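Local coordinates for hypothetical protein Atu0636 (Agrobacterium tumefaciens, PDB 2OZV) that is a predicted O-methyltransferase that probably transfers a methyl group from S-adenosylmethionine to a substrate not yet identified, at residues A97-R102 with E150-T155; I40-A45 with H118-P123; S184-L189 with V207-G212. All blocks are in the same frame, centred on the assembly; numbering follows the deposited sequence.

Interaction 1. Residues A97-R102 with E150-T155; sequences ADVTLR and EDWIRT
The guanidinium groups of Arg102 and Arg154 lie flat on one another, centres 3.7 Å apart and planes only 11° apart, with Arg154 NH1 over the middle of the Arg102 group. In the Rossmann-like methyltransferase fold, this stack and its neighbours tie the loop after strand 92-96 to helix 148-159. The opposite face of the Arg154 group looks toward Asp151 O, while Thr100 O and a water sit at its edge; Thr100 O is 2.9 Å from Arg154 NH2. The third flat group, the Trp152 indole, receives Val99 CG2 over one face in a CH-pi contact, 3.7 Å from the centroid of the five-membered ring and 15° off its normal. The Asp151 carboxylate probably makes the arginine stack tolerable: its OD1 forms a salt bridge with Arg154 NH1 at 2.8 Å and lies near Arg102 NH1, well out of the Arg102 plane. Arg154 reaches this place by bending at chi3 (63°), whereas Arg102 runs extended from CG to NE and crosses it at about a right angle. The loop is shaped by a type I turn from Asp98 to Leu101 and by an Asx turn: Asp98 OD1 accepts from both Thr100 N (3.0 Å) and Thr100 OG1, which reach it from the same face of the carboxylate. Thr100 CG2 then rests against Asp151 CB. Val99 also packs on Leu43 and Tyr66. Thr155 OG1 donates to Val99 O in a bond modelled as very short, so its exact length is doubtful. A water completes the join, donating to Leu101 O and Thr155 OG1 and accepting from Arg154 NE at 2.8 Å.

Interaction 2. Residues I40-A45 with H118-P123; sequences IADLGA and HVIMNP
Strands 40-42 and 118-121 run parallel at an angle of 18°, their axes 4.7 Å apart at closest approach, with Ile40, Ala41 and Asp42 paired to His118, Val119 and Ile120. This is the first-to-fourth strand pairing at the middle of the methyltransferase sheet. Three nearly straight backbone bonds hold it: Ala41 N to His118 O (2.9 Å), Ile120 N to Ala41 O (2.8 Å) and Leu43 N to Ile120 O (3.0 Å). The last carries the register one residue past the end of strand 40-42, before the chain swings into the glycine-rich turn at Gly44. That turn fits the GxGxxA pattern and, as in related enzymes, probably borders the cofactor site, while Asn122 and Pro123 begin an NPPY sequence, which in related methyltransferases lines the active site and probably does so here.

On the face carrying Ile40, Asp42 and Ile120, helix 49-57 packs over the sheet. Ile40 CG1 lies beside His118 CB, 3.8 Å away, the two side chains pointing the same way, and His118 NE2 bonds to Asp34. Ile120 CG1 comes within 3.9 Å of Asp42 CB. The Asp42 carboxylate is swung anti to its own amide nitrogen (chi1 -178°), and its OD2 accepts from Gly51 N in the first turn of helix 49-57, an arrangement that would probably stabilise its negative charge. On the other face, helix 148-159 covers Val119 and Met121. Here Leu43 CG meets Val119 CG1 at 3.6 Å. The selenomethionine Met121, bent at chi3 (65°), lies alongside Leu43 and brings its terminal CE to 3.6 Å from Leu43 CD1.

Interaction 3. Residues S184-L189 with V207-G212; sequences SRFGGL and VTAIKG
The beta hairpin of strands 186-195 and 204-211 supplies the antiparallel part of the sheet, including the reversed strand that distinguishes the class I methyltransferase fold from a classical Rossmann fold. Phe186 and Lys211 make a non-hydrogen-bonded pair. Gly187 and Ile210 follow as a hydrogen-bonded one, with Gly187 N to Ile210 O at 3.0 Å and Ile210 N to Gly187 O at 2.9 Å, both with N-H...O angles of 174°. Beyond the strand end, Gly212 N still donates to Arg185 O at 3.0 Å. At Gly188 the backbone turns a corner with positive phi (53°), and Leu189 resumes contact, its CA 3.2 Å from Thr208 O.

Ala209 CB lies against two larger side chains, meeting Phe186 CB at 3.7 Å and Leu189 CD1 at 3.5 Å. The Phe186 ring crosses the Lys211 side chain obliquely, with CE1 3.7 Å from Lys211 CB and the Ile210 carbonyl carbon at its edge. The ring also touches Ile153 and Ser157 of helix 148-159. Lys211 CG lies opposite the backbone N (chi1 -175°) and the chain runs straight from there, taking NZ to the carbonyl oxygens of Ser157 and Met160. Arg185 leads away to Glu150 and Ala181 O. Two cationic chains thus leave the apolar contact, and their charged ends find partners on helices 148-159 and 175-182 and at Met160 O, which probably helps keep the hairpin's end seated against helix 148-159.

In the fold
The centres of interactions 1 and 2 lie about 11 Å apart, and they touch through Trp152, packed on Leu43 and Pro123, and through Ile153 on the Met121 selenium. Interaction 3 has its centre about 16 Å from that of interaction 1 and about 15 Å from that of interaction 2; it meets the former through the Glu150-Arg185 salt bridge, but stays about 6 Å from the latter at the nearest atoms. Interactions 2 and 3 share one mixed sheet, and helix 148-159 of interaction 1 packs against both. Along the chain the segments of interactions 1 and 2 alternate, and interaction 3 follows. One helix therefore connects the presumed cofactor-side loops with the hairpin of strands 186-195 and 204-211.

Interaction 1. Residues A97-R102 with E150-T155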
# COMPACT_ATOMS: atom_id res chain seq x y z
N ALA B 97 -21.86 -6.75 -22.12
CA ALA B 97 -22.42 -7.11 -20.81
C ALA B 97 -22.11 -6.06 -19.79
O ALA B 97 -21.00 -5.53 -19.75
CB ALA B 97 -21.87 -8.46 -20.33
N ASP B 98 -23.08 -5.77 -18.94
CA ASP B 98 -22.88 -4.89 -17.81
C ASP B 98 -22.25 -5.75 -16.70
O ASP B 98 -22.91 -6.63 -16.15
CB ASP B 98 -24.23 -4.35 -17.36
CG ASP B 98 -24.14 -3.48 -16.13
OD1 ASP B 98 -23.06 -3.36 -15.51
OD2 ASP B 98 -25.19 -2.89 -15.78
N VAL B 99 -20.98 -5.47 -16.38
CA VAL B 99 -20.22 -6.31 -15.44
C VAL B 99 -20.57 -6.08 -13.97
O VAL B 99 -19.99 -6.71 -13.06
CB VAL B 99 -18.68 -6.21 -15.65
CG1 VAL B 99 -18.31 -6.68 -17.07
CG2 VAL B 99 -18.18 -4.79 -15.34
N THR B 100 -21.52 -5.17 -13.73
CA THR B 100 -22.03 -4.92 -12.39
C THR B 100 -23.32 -5.71 -12.12
O THR B 100 -23.84 -5.69 -11.00
CB THR B 100 -22.28 -3.41 -12.10
OG1 THR B 100 -23.41 -2.94 -12.85
CG2 THR B 100 -21.05 -2.58 -12.43
N LEU B 101 -23.83 -6.40 -13.14
CA LEU B 101 -25.03 -7.24 -12.99
C LEU B 101 -24.79 -8.32 -11.94
O LEU B 101 -23.63 -8.71 -11.68
CB LEU B 101 -25.44 -7.88 -14.31
CG LEU B 101 -26.13 -6.97 -15.34
CD1 LEU B 101 -26.37 -7.73 -16.61
CD2 LEU B 101 -27.43 -6.36 -14.80
N ARG B 102 -25.87 -8.76 -11.31
CA ARG B 102 -25.80 -9.76 -10.25
C ARG B 102 -26.58 -11.00 -10.61
O ARG B 102 -27.40 -10.98 -11.53
CB ARG B 102 -26.36 -9.20 -8.94
CG ARG B 102 -25.73 -7.93 -8.49
CD ARG B 102 -26.05 -7.72 -7.04
NE ARG B 102 -25.76 -6.35 -6.63
CZ ARG B 102 -25.35 -6.01 -5.42
NH1 ARG B 102 -25.12 -4.73 -5.13
NH2 ARG B 102 -25.16 -6.95 -4.50
N GLU B 150 -15.98 -2.61 -5.66
CA GLU B 150 -16.90 -3.56 -5.07
C GLU B 150 -17.71 -4.34 -6.12
O GLU B 150 -17.72 -5.57 -6.09
CB GLU B 150 -17.84 -2.86 -4.08
CG GLU B 150 -19.00 -3.74 -3.58
CD GLU B 150 -18.54 -4.96 -2.77
OE1 GLU B 150 -17.39 -5.01 -2.29
OE2 GLU B 150 -19.34 -5.90 -2.61
N ASP B 151 -18.37 -3.63 -7.04
CA ASP B 151 -19.17 -4.29 -8.09
C ASP B 151 -18.33 -5.19 -8.99
O ASP B 151 -18.67 -6.36 -9.20
CB ASP B 151 -19.88 -3.27 -8.97
CG ASP B 151 -21.07 -2.61 -8.28
OD1 ASP B 151 -21.58 -3.14 -7.26
OD2 ASP B 151 -21.50 -1.54 -8.76
N TRP B 152 -17.23 -4.65 -9.51
CA TRP B 152 -16.41 -5.40 -10.46
C TRP B 152 -15.73 -6.62 -9.82
O TRP B 152 -15.68 -7.68 -10.43
CB TRP B 152 -15.36 -4.50 -11.08
CG TRP B 152 -15.86 -3.54 -12.08
CD1 TRP B 152 -17.03 -2.84 -12.06
CD2 TRP B 152 -15.18 -3.14 -13.27
NE1 TRP B 152 -17.12 -2.02 -13.17
CE2 TRP B 152 -15.99 -2.20 -13.93
CE3 TRP B 152 -13.96 -3.52 -13.85
CZ2 TRP B 152 -15.61 -1.61 -15.14
CZ3 TRP B 152 -13.58 -2.92 -15.04
CH2 TRP B 152 -14.40 -1.97 -15.67
N ILE B 153 -15.22 -6.46 -8.59
CA ILE B 153 -14.59 -7.58 -7.89
C ILE B 153 -15.63 -8.62 -7.42
O ILE B 153 -15.35 -9.82 -7.44
CB ILE B 153 -13.62 -7.10 -6.78
CG1 ILE B 153 -12.41 -6.42 -7.47
CG2 ILE B 153 -13.09 -8.27 -5.93
CD1 ILE B 153 -11.50 -5.56 -6.57
N ARG B 154 -16.83 -8.19 -7.03
CA ARG B 154 -17.92 -9.13 -6.80
C ARG B 154 -18.16 -9.99 -8.06
O ARG B 154 -18.23 -11.21 -7.97
CB ARG B 154 -19.22 -8.40 -6.42
CG ARG B 154 -20.37 -9.31 -6.02
CD ARG B 154 -21.64 -8.48 -5.77
NE ARG B 154 -22.04 -7.83 -7.02
CZ ARG B 154 -22.18 -6.51 -7.19
NH1 ARG B 154 -22.01 -5.67 -6.18
NH2 ARG B 154 -22.52 -6.04 -8.40
N THR B 155 -18.27 -9.35 -9.22
CA THR B 155 -18.44 -10.10 -10.48
C THR B 155 -17.22 -11.00 -10.76
O THR B 155 -17.39 -12.16 -11.12
CB THR B 155 -18.73 -9.14 -11.64
OG1 THR B 155 -20.01 -8.53 -11.41
CG2 THR B 155 -18.70 -9.88 -13.02
O HOH W 1 -22.00 -8.84 -9.67

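Interaction 2. Residues I40-A45 with H118-P123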
# COMPACT_ATOMS: atom_id res chain seq x y z
N ILE B 40 -9.70 -16.47 -19.99
CA ILE B 40 -9.44 -15.18 -19.35
C ILE B 40 -10.56 -14.21 -19.66
O ILE B 40 -10.92 -14.06 -20.83
CB ILE B 40 -8.10 -14.60 -19.85
CG1 ILE B 40 -6.94 -15.54 -19.48
CG2 ILE B 40 -7.89 -13.17 -19.24
CD1 ILE B 40 -5.85 -15.50 -20.45
N ALA B 41 -11.11 -13.55 -18.64
CA ALA B 41 -12.09 -12.48 -18.84
C ALA B 41 -11.42 -11.13 -18.62
O ALA B 41 -10.71 -10.96 -17.62
CB ALA B 41 -13.28 -12.63 -17.89
N ASP B 42 -11.64 -10.20 -19.55
CA ASP B 42 -11.18 -8.81 -19.42
C ASP B 42 -12.43 -7.99 -19.19
O ASP B 42 -13.27 -7.86 -20.09
CB ASP B 42 -10.43 -8.41 -20.72
CG ASP B 42 -9.84 -6.99 -20.70
OD1 ASP B 42 -10.18 -6.20 -19.80
OD2 ASP B 42 -9.10 -6.69 -21.67
N LEU B 43 -12.60 -7.48 -17.96
CA LEU B 43 -13.83 -6.79 -17.57
C LEU B 43 -13.81 -5.36 -18.06
O LEU B 43 -14.80 -4.63 -18.00
CB LEU B 43 -14.08 -6.84 -16.06
CG LEU B 43 -14.32 -8.21 -15.43
CD1 LEU B 43 -14.82 -8.01 -14.00
CD2 LEU B 43 -15.30 -9.07 -16.23
N GLY B 44 -12.62 -5.00 -18.52
CA GLY B 44 -12.39 -4.03 -19.58
C GLY B 44 -12.83 -2.62 -19.39
O GLY B 44 -13.97 -2.26 -19.67
N ALA B 45 -11.94 -1.80 -18.88
CA ALA B 45 -12.09 -0.39 -19.10
C ALA B 45 -11.05 -0.14 -20.17
O ALA B 45 -9.84 -0.13 -19.92
CB ALA B 45 -11.83 0.41 -17.86
N HIS B 118 -8.72 -16.68 -15.06
CA HIS B 118 -8.19 -15.35 -14.78
C HIS B 118 -9.26 -14.34 -15.08
O HIS B 118 -9.97 -14.44 -16.10
CB HIS B 118 -6.99 -15.04 -15.70
CG HIS B 118 -5.82 -15.93 -15.46
ND1 HIS B 118 -4.82 -15.61 -14.57
CD2 HIS B 118 -5.48 -17.12 -16.02
CE1 HIS B 118 -3.93 -16.59 -14.55
NE2 HIS B 118 -4.31 -17.52 -15.41
N VAL B 119 -9.36 -13.33 -14.22
CA VAL B 119 -10.12 -12.14 -14.56
C VAL B 119 -9.19 -10.94 -14.40
O VAL B 119 -8.53 -10.81 -13.37
CB VAL B 119 -11.36 -11.95 -13.66
CG1 VAL B 119 -12.11 -10.70 -14.05
CG2 VAL B 119 -12.29 -13.20 -13.78
N ILE B 120 -9.11 -10.14 -15.45
CA ILE B 120 -8.29 -8.94 -15.44
C ILE B 120 -9.11 -7.67 -15.57
O ILE B 120 -10.16 -7.63 -16.25
CB ILE B 120 -7.16 -9.02 -16.51
CG1 ILE B 120 -7.67 -8.78 -17.94
CG2 ILE B 120 -6.42 -10.39 -16.43
CD1 ILE B 120 -6.54 -8.88 -19.02
N MSE B 121 -8.64 -6.58 -14.94
CA MSE B 121 -9.43 -5.36 -14.97
C MSE B 121 -8.57 -4.12 -14.76
O MSE B 121 -7.57 -4.15 -14.03
CB MSE B 121 -10.54 -5.41 -13.88
CG MSE B 121 -9.97 -5.52 -12.47
SE MSE B 121 -11.46 -5.57 -11.14
CE MSE B 121 -12.33 -7.20 -11.60
N ASN B 122 -9.01 -3.04 -15.39
CA ASN B 122 -8.44 -1.71 -15.19
C ASN B 122 -9.62 -0.73 -15.14
O ASN B 122 -9.91 -0.08 -16.15
CB ASN B 122 -7.52 -1.35 -16.35
CG ASN B 122 -6.89 0.04 -16.18
OD1 ASN B 122 -7.07 0.68 -15.14
ND2 ASN B 122 -6.16 0.47 -17.16
N PRO B 123 -10.35 -0.69 -14.01
CA PRO B 123 -11.57 0.11 -14.02
C PRO B 123 -11.28 1.60 -14.17
O PRO B 123 -10.24 2.07 -13.72
CB PRO B 123 -12.23 -0.18 -12.67
CG PRO B 123 -11.18 -0.68 -11.83
CD PRO B 123 -10.17 -1.39 -12.72

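Interaction 3. Residues S184-L189 with V207-G212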
# COMPACT_ATOMS: atom_id res chain seq x y z
N SER B 184 -13.27 -11.42 1.88
CA SER B 184 -14.00 -12.70 1.85
C SER B 184 -14.23 -13.28 0.45
O SER B 184 -15.02 -14.22 0.27
CB SER B 184 -15.33 -12.61 2.61
OG SER B 184 -16.40 -12.35 1.73
N ARG B 185 -13.56 -12.74 -0.55
CA ARG B 185 -13.67 -13.31 -1.91
C ARG B 185 -12.31 -13.77 -2.44
O ARG B 185 -12.18 -14.88 -2.96
CB ARG B 185 -14.21 -12.28 -2.90
CG ARG B 185 -15.63 -11.85 -2.64
CD ARG B 185 -15.89 -10.50 -3.32
NE ARG B 185 -17.26 -10.06 -3.05
CZ ARG B 185 -17.65 -8.79 -2.99
NH1 ARG B 185 -18.93 -8.52 -2.74
NH2 ARG B 185 -16.77 -7.79 -3.18
N PHE B 186 -11.33 -12.87 -2.30
CA PHE B 186 -9.98 -13.06 -2.78
C PHE B 186 -9.01 -12.79 -1.65
O PHE B 186 -9.23 -11.87 -0.85
CB PHE B 186 -9.67 -12.06 -3.89
CG PHE B 186 -10.39 -12.33 -5.16
CD1 PHE B 186 -9.95 -13.32 -6.02
CD2 PHE B 186 -11.54 -11.58 -5.49
CE1 PHE B 186 -10.63 -13.58 -7.23
CE2 PHE B 186 -12.22 -11.82 -6.69
CZ PHE B 186 -11.78 -12.81 -7.56
N GLY B 187 -7.95 -13.59 -1.60
CA GLY B 187 -6.88 -13.39 -0.61
C GLY B 187 -5.53 -13.60 -1.24
O GLY B 187 -5.40 -13.62 -2.47
N GLY B 188 -4.49 -13.71 -0.41
CA GLY B 188 -3.13 -13.72 -0.94
C GLY B 188 -2.81 -12.53 -1.85
O GLY B 188 -2.07 -12.68 -2.83
N LEU B 189 -3.36 -11.35 -1.54
CA LEU B 189 -3.07 -10.16 -2.37
C LEU B 189 -1.59 -9.93 -2.45
O LEU B 189 -0.87 -9.99 -1.43
CB LEU B 189 -3.74 -8.89 -1.80
CG LEU B 189 -5.19 -8.65 -2.29
CD1 LEU B 189 -6.14 -9.76 -1.84
CD2 LEU B 189 -5.70 -7.28 -1.76
N VAL B 207 -2.25 -5.31 -8.64
CA VAL B 207 -2.69 -6.17 -7.56
C VAL B 207 -3.08 -7.51 -8.17
O VAL B 207 -3.79 -7.54 -9.20
CB VAL B 207 -3.89 -5.58 -6.81
CG1 VAL B 207 -4.29 -6.55 -5.67
CG2 VAL B 207 -3.56 -4.18 -6.25
N THR B 208 -2.60 -8.60 -7.57
CA THR B 208 -3.09 -9.95 -7.95
C THR B 208 -3.60 -10.65 -6.69
O THR B 208 -3.15 -10.34 -5.58
CB THR B 208 -2.04 -10.85 -8.64
OG1 THR B 208 -0.97 -11.17 -7.73
CG2 THR B 208 -1.50 -10.22 -9.96
N ALA B 209 -4.57 -11.55 -6.84
CA ALA B 209 -5.16 -12.21 -5.68
C ALA B 209 -5.75 -13.53 -6.16
O ALA B 209 -5.97 -13.71 -7.37
CB ALA B 209 -6.21 -11.29 -5.02
N ILE B 210 -5.97 -14.43 -5.22
CA ILE B 210 -6.38 -15.79 -5.52
C ILE B 210 -7.75 -16.01 -4.87
O ILE B 210 -7.91 -15.78 -3.66
CB ILE B 210 -5.33 -16.79 -4.98
CG1 ILE B 210 -4.01 -16.60 -5.75
CG2 ILE B 210 -5.83 -18.24 -5.12
CD1 ILE B 210 -4.11 -16.85 -7.25
N LYS B 211 -8.73 -16.43 -5.67
CA LYS B 211 -10.06 -16.72 -5.13
C LYS B 211 -9.99 -17.78 -4.04
O LYS B 211 -9.44 -18.87 -4.25
CB LYS B 211 -11.04 -17.14 -6.23
CG LYS B 211 -12.48 -17.32 -5.71
CD LYS B 211 -13.41 -17.79 -6.84
CE LYS B 211 -14.84 -17.92 -6.35
NZ LYS B 211 -15.76 -18.38 -7.45
N GLY B 212 -10.52 -17.43 -2.88
CA GLY B 212 -10.67 -18.40 -1.78
C GLY B 212 -9.44 -18.53 -0.91
O GLY B 212 -9.45 -19.27 0.07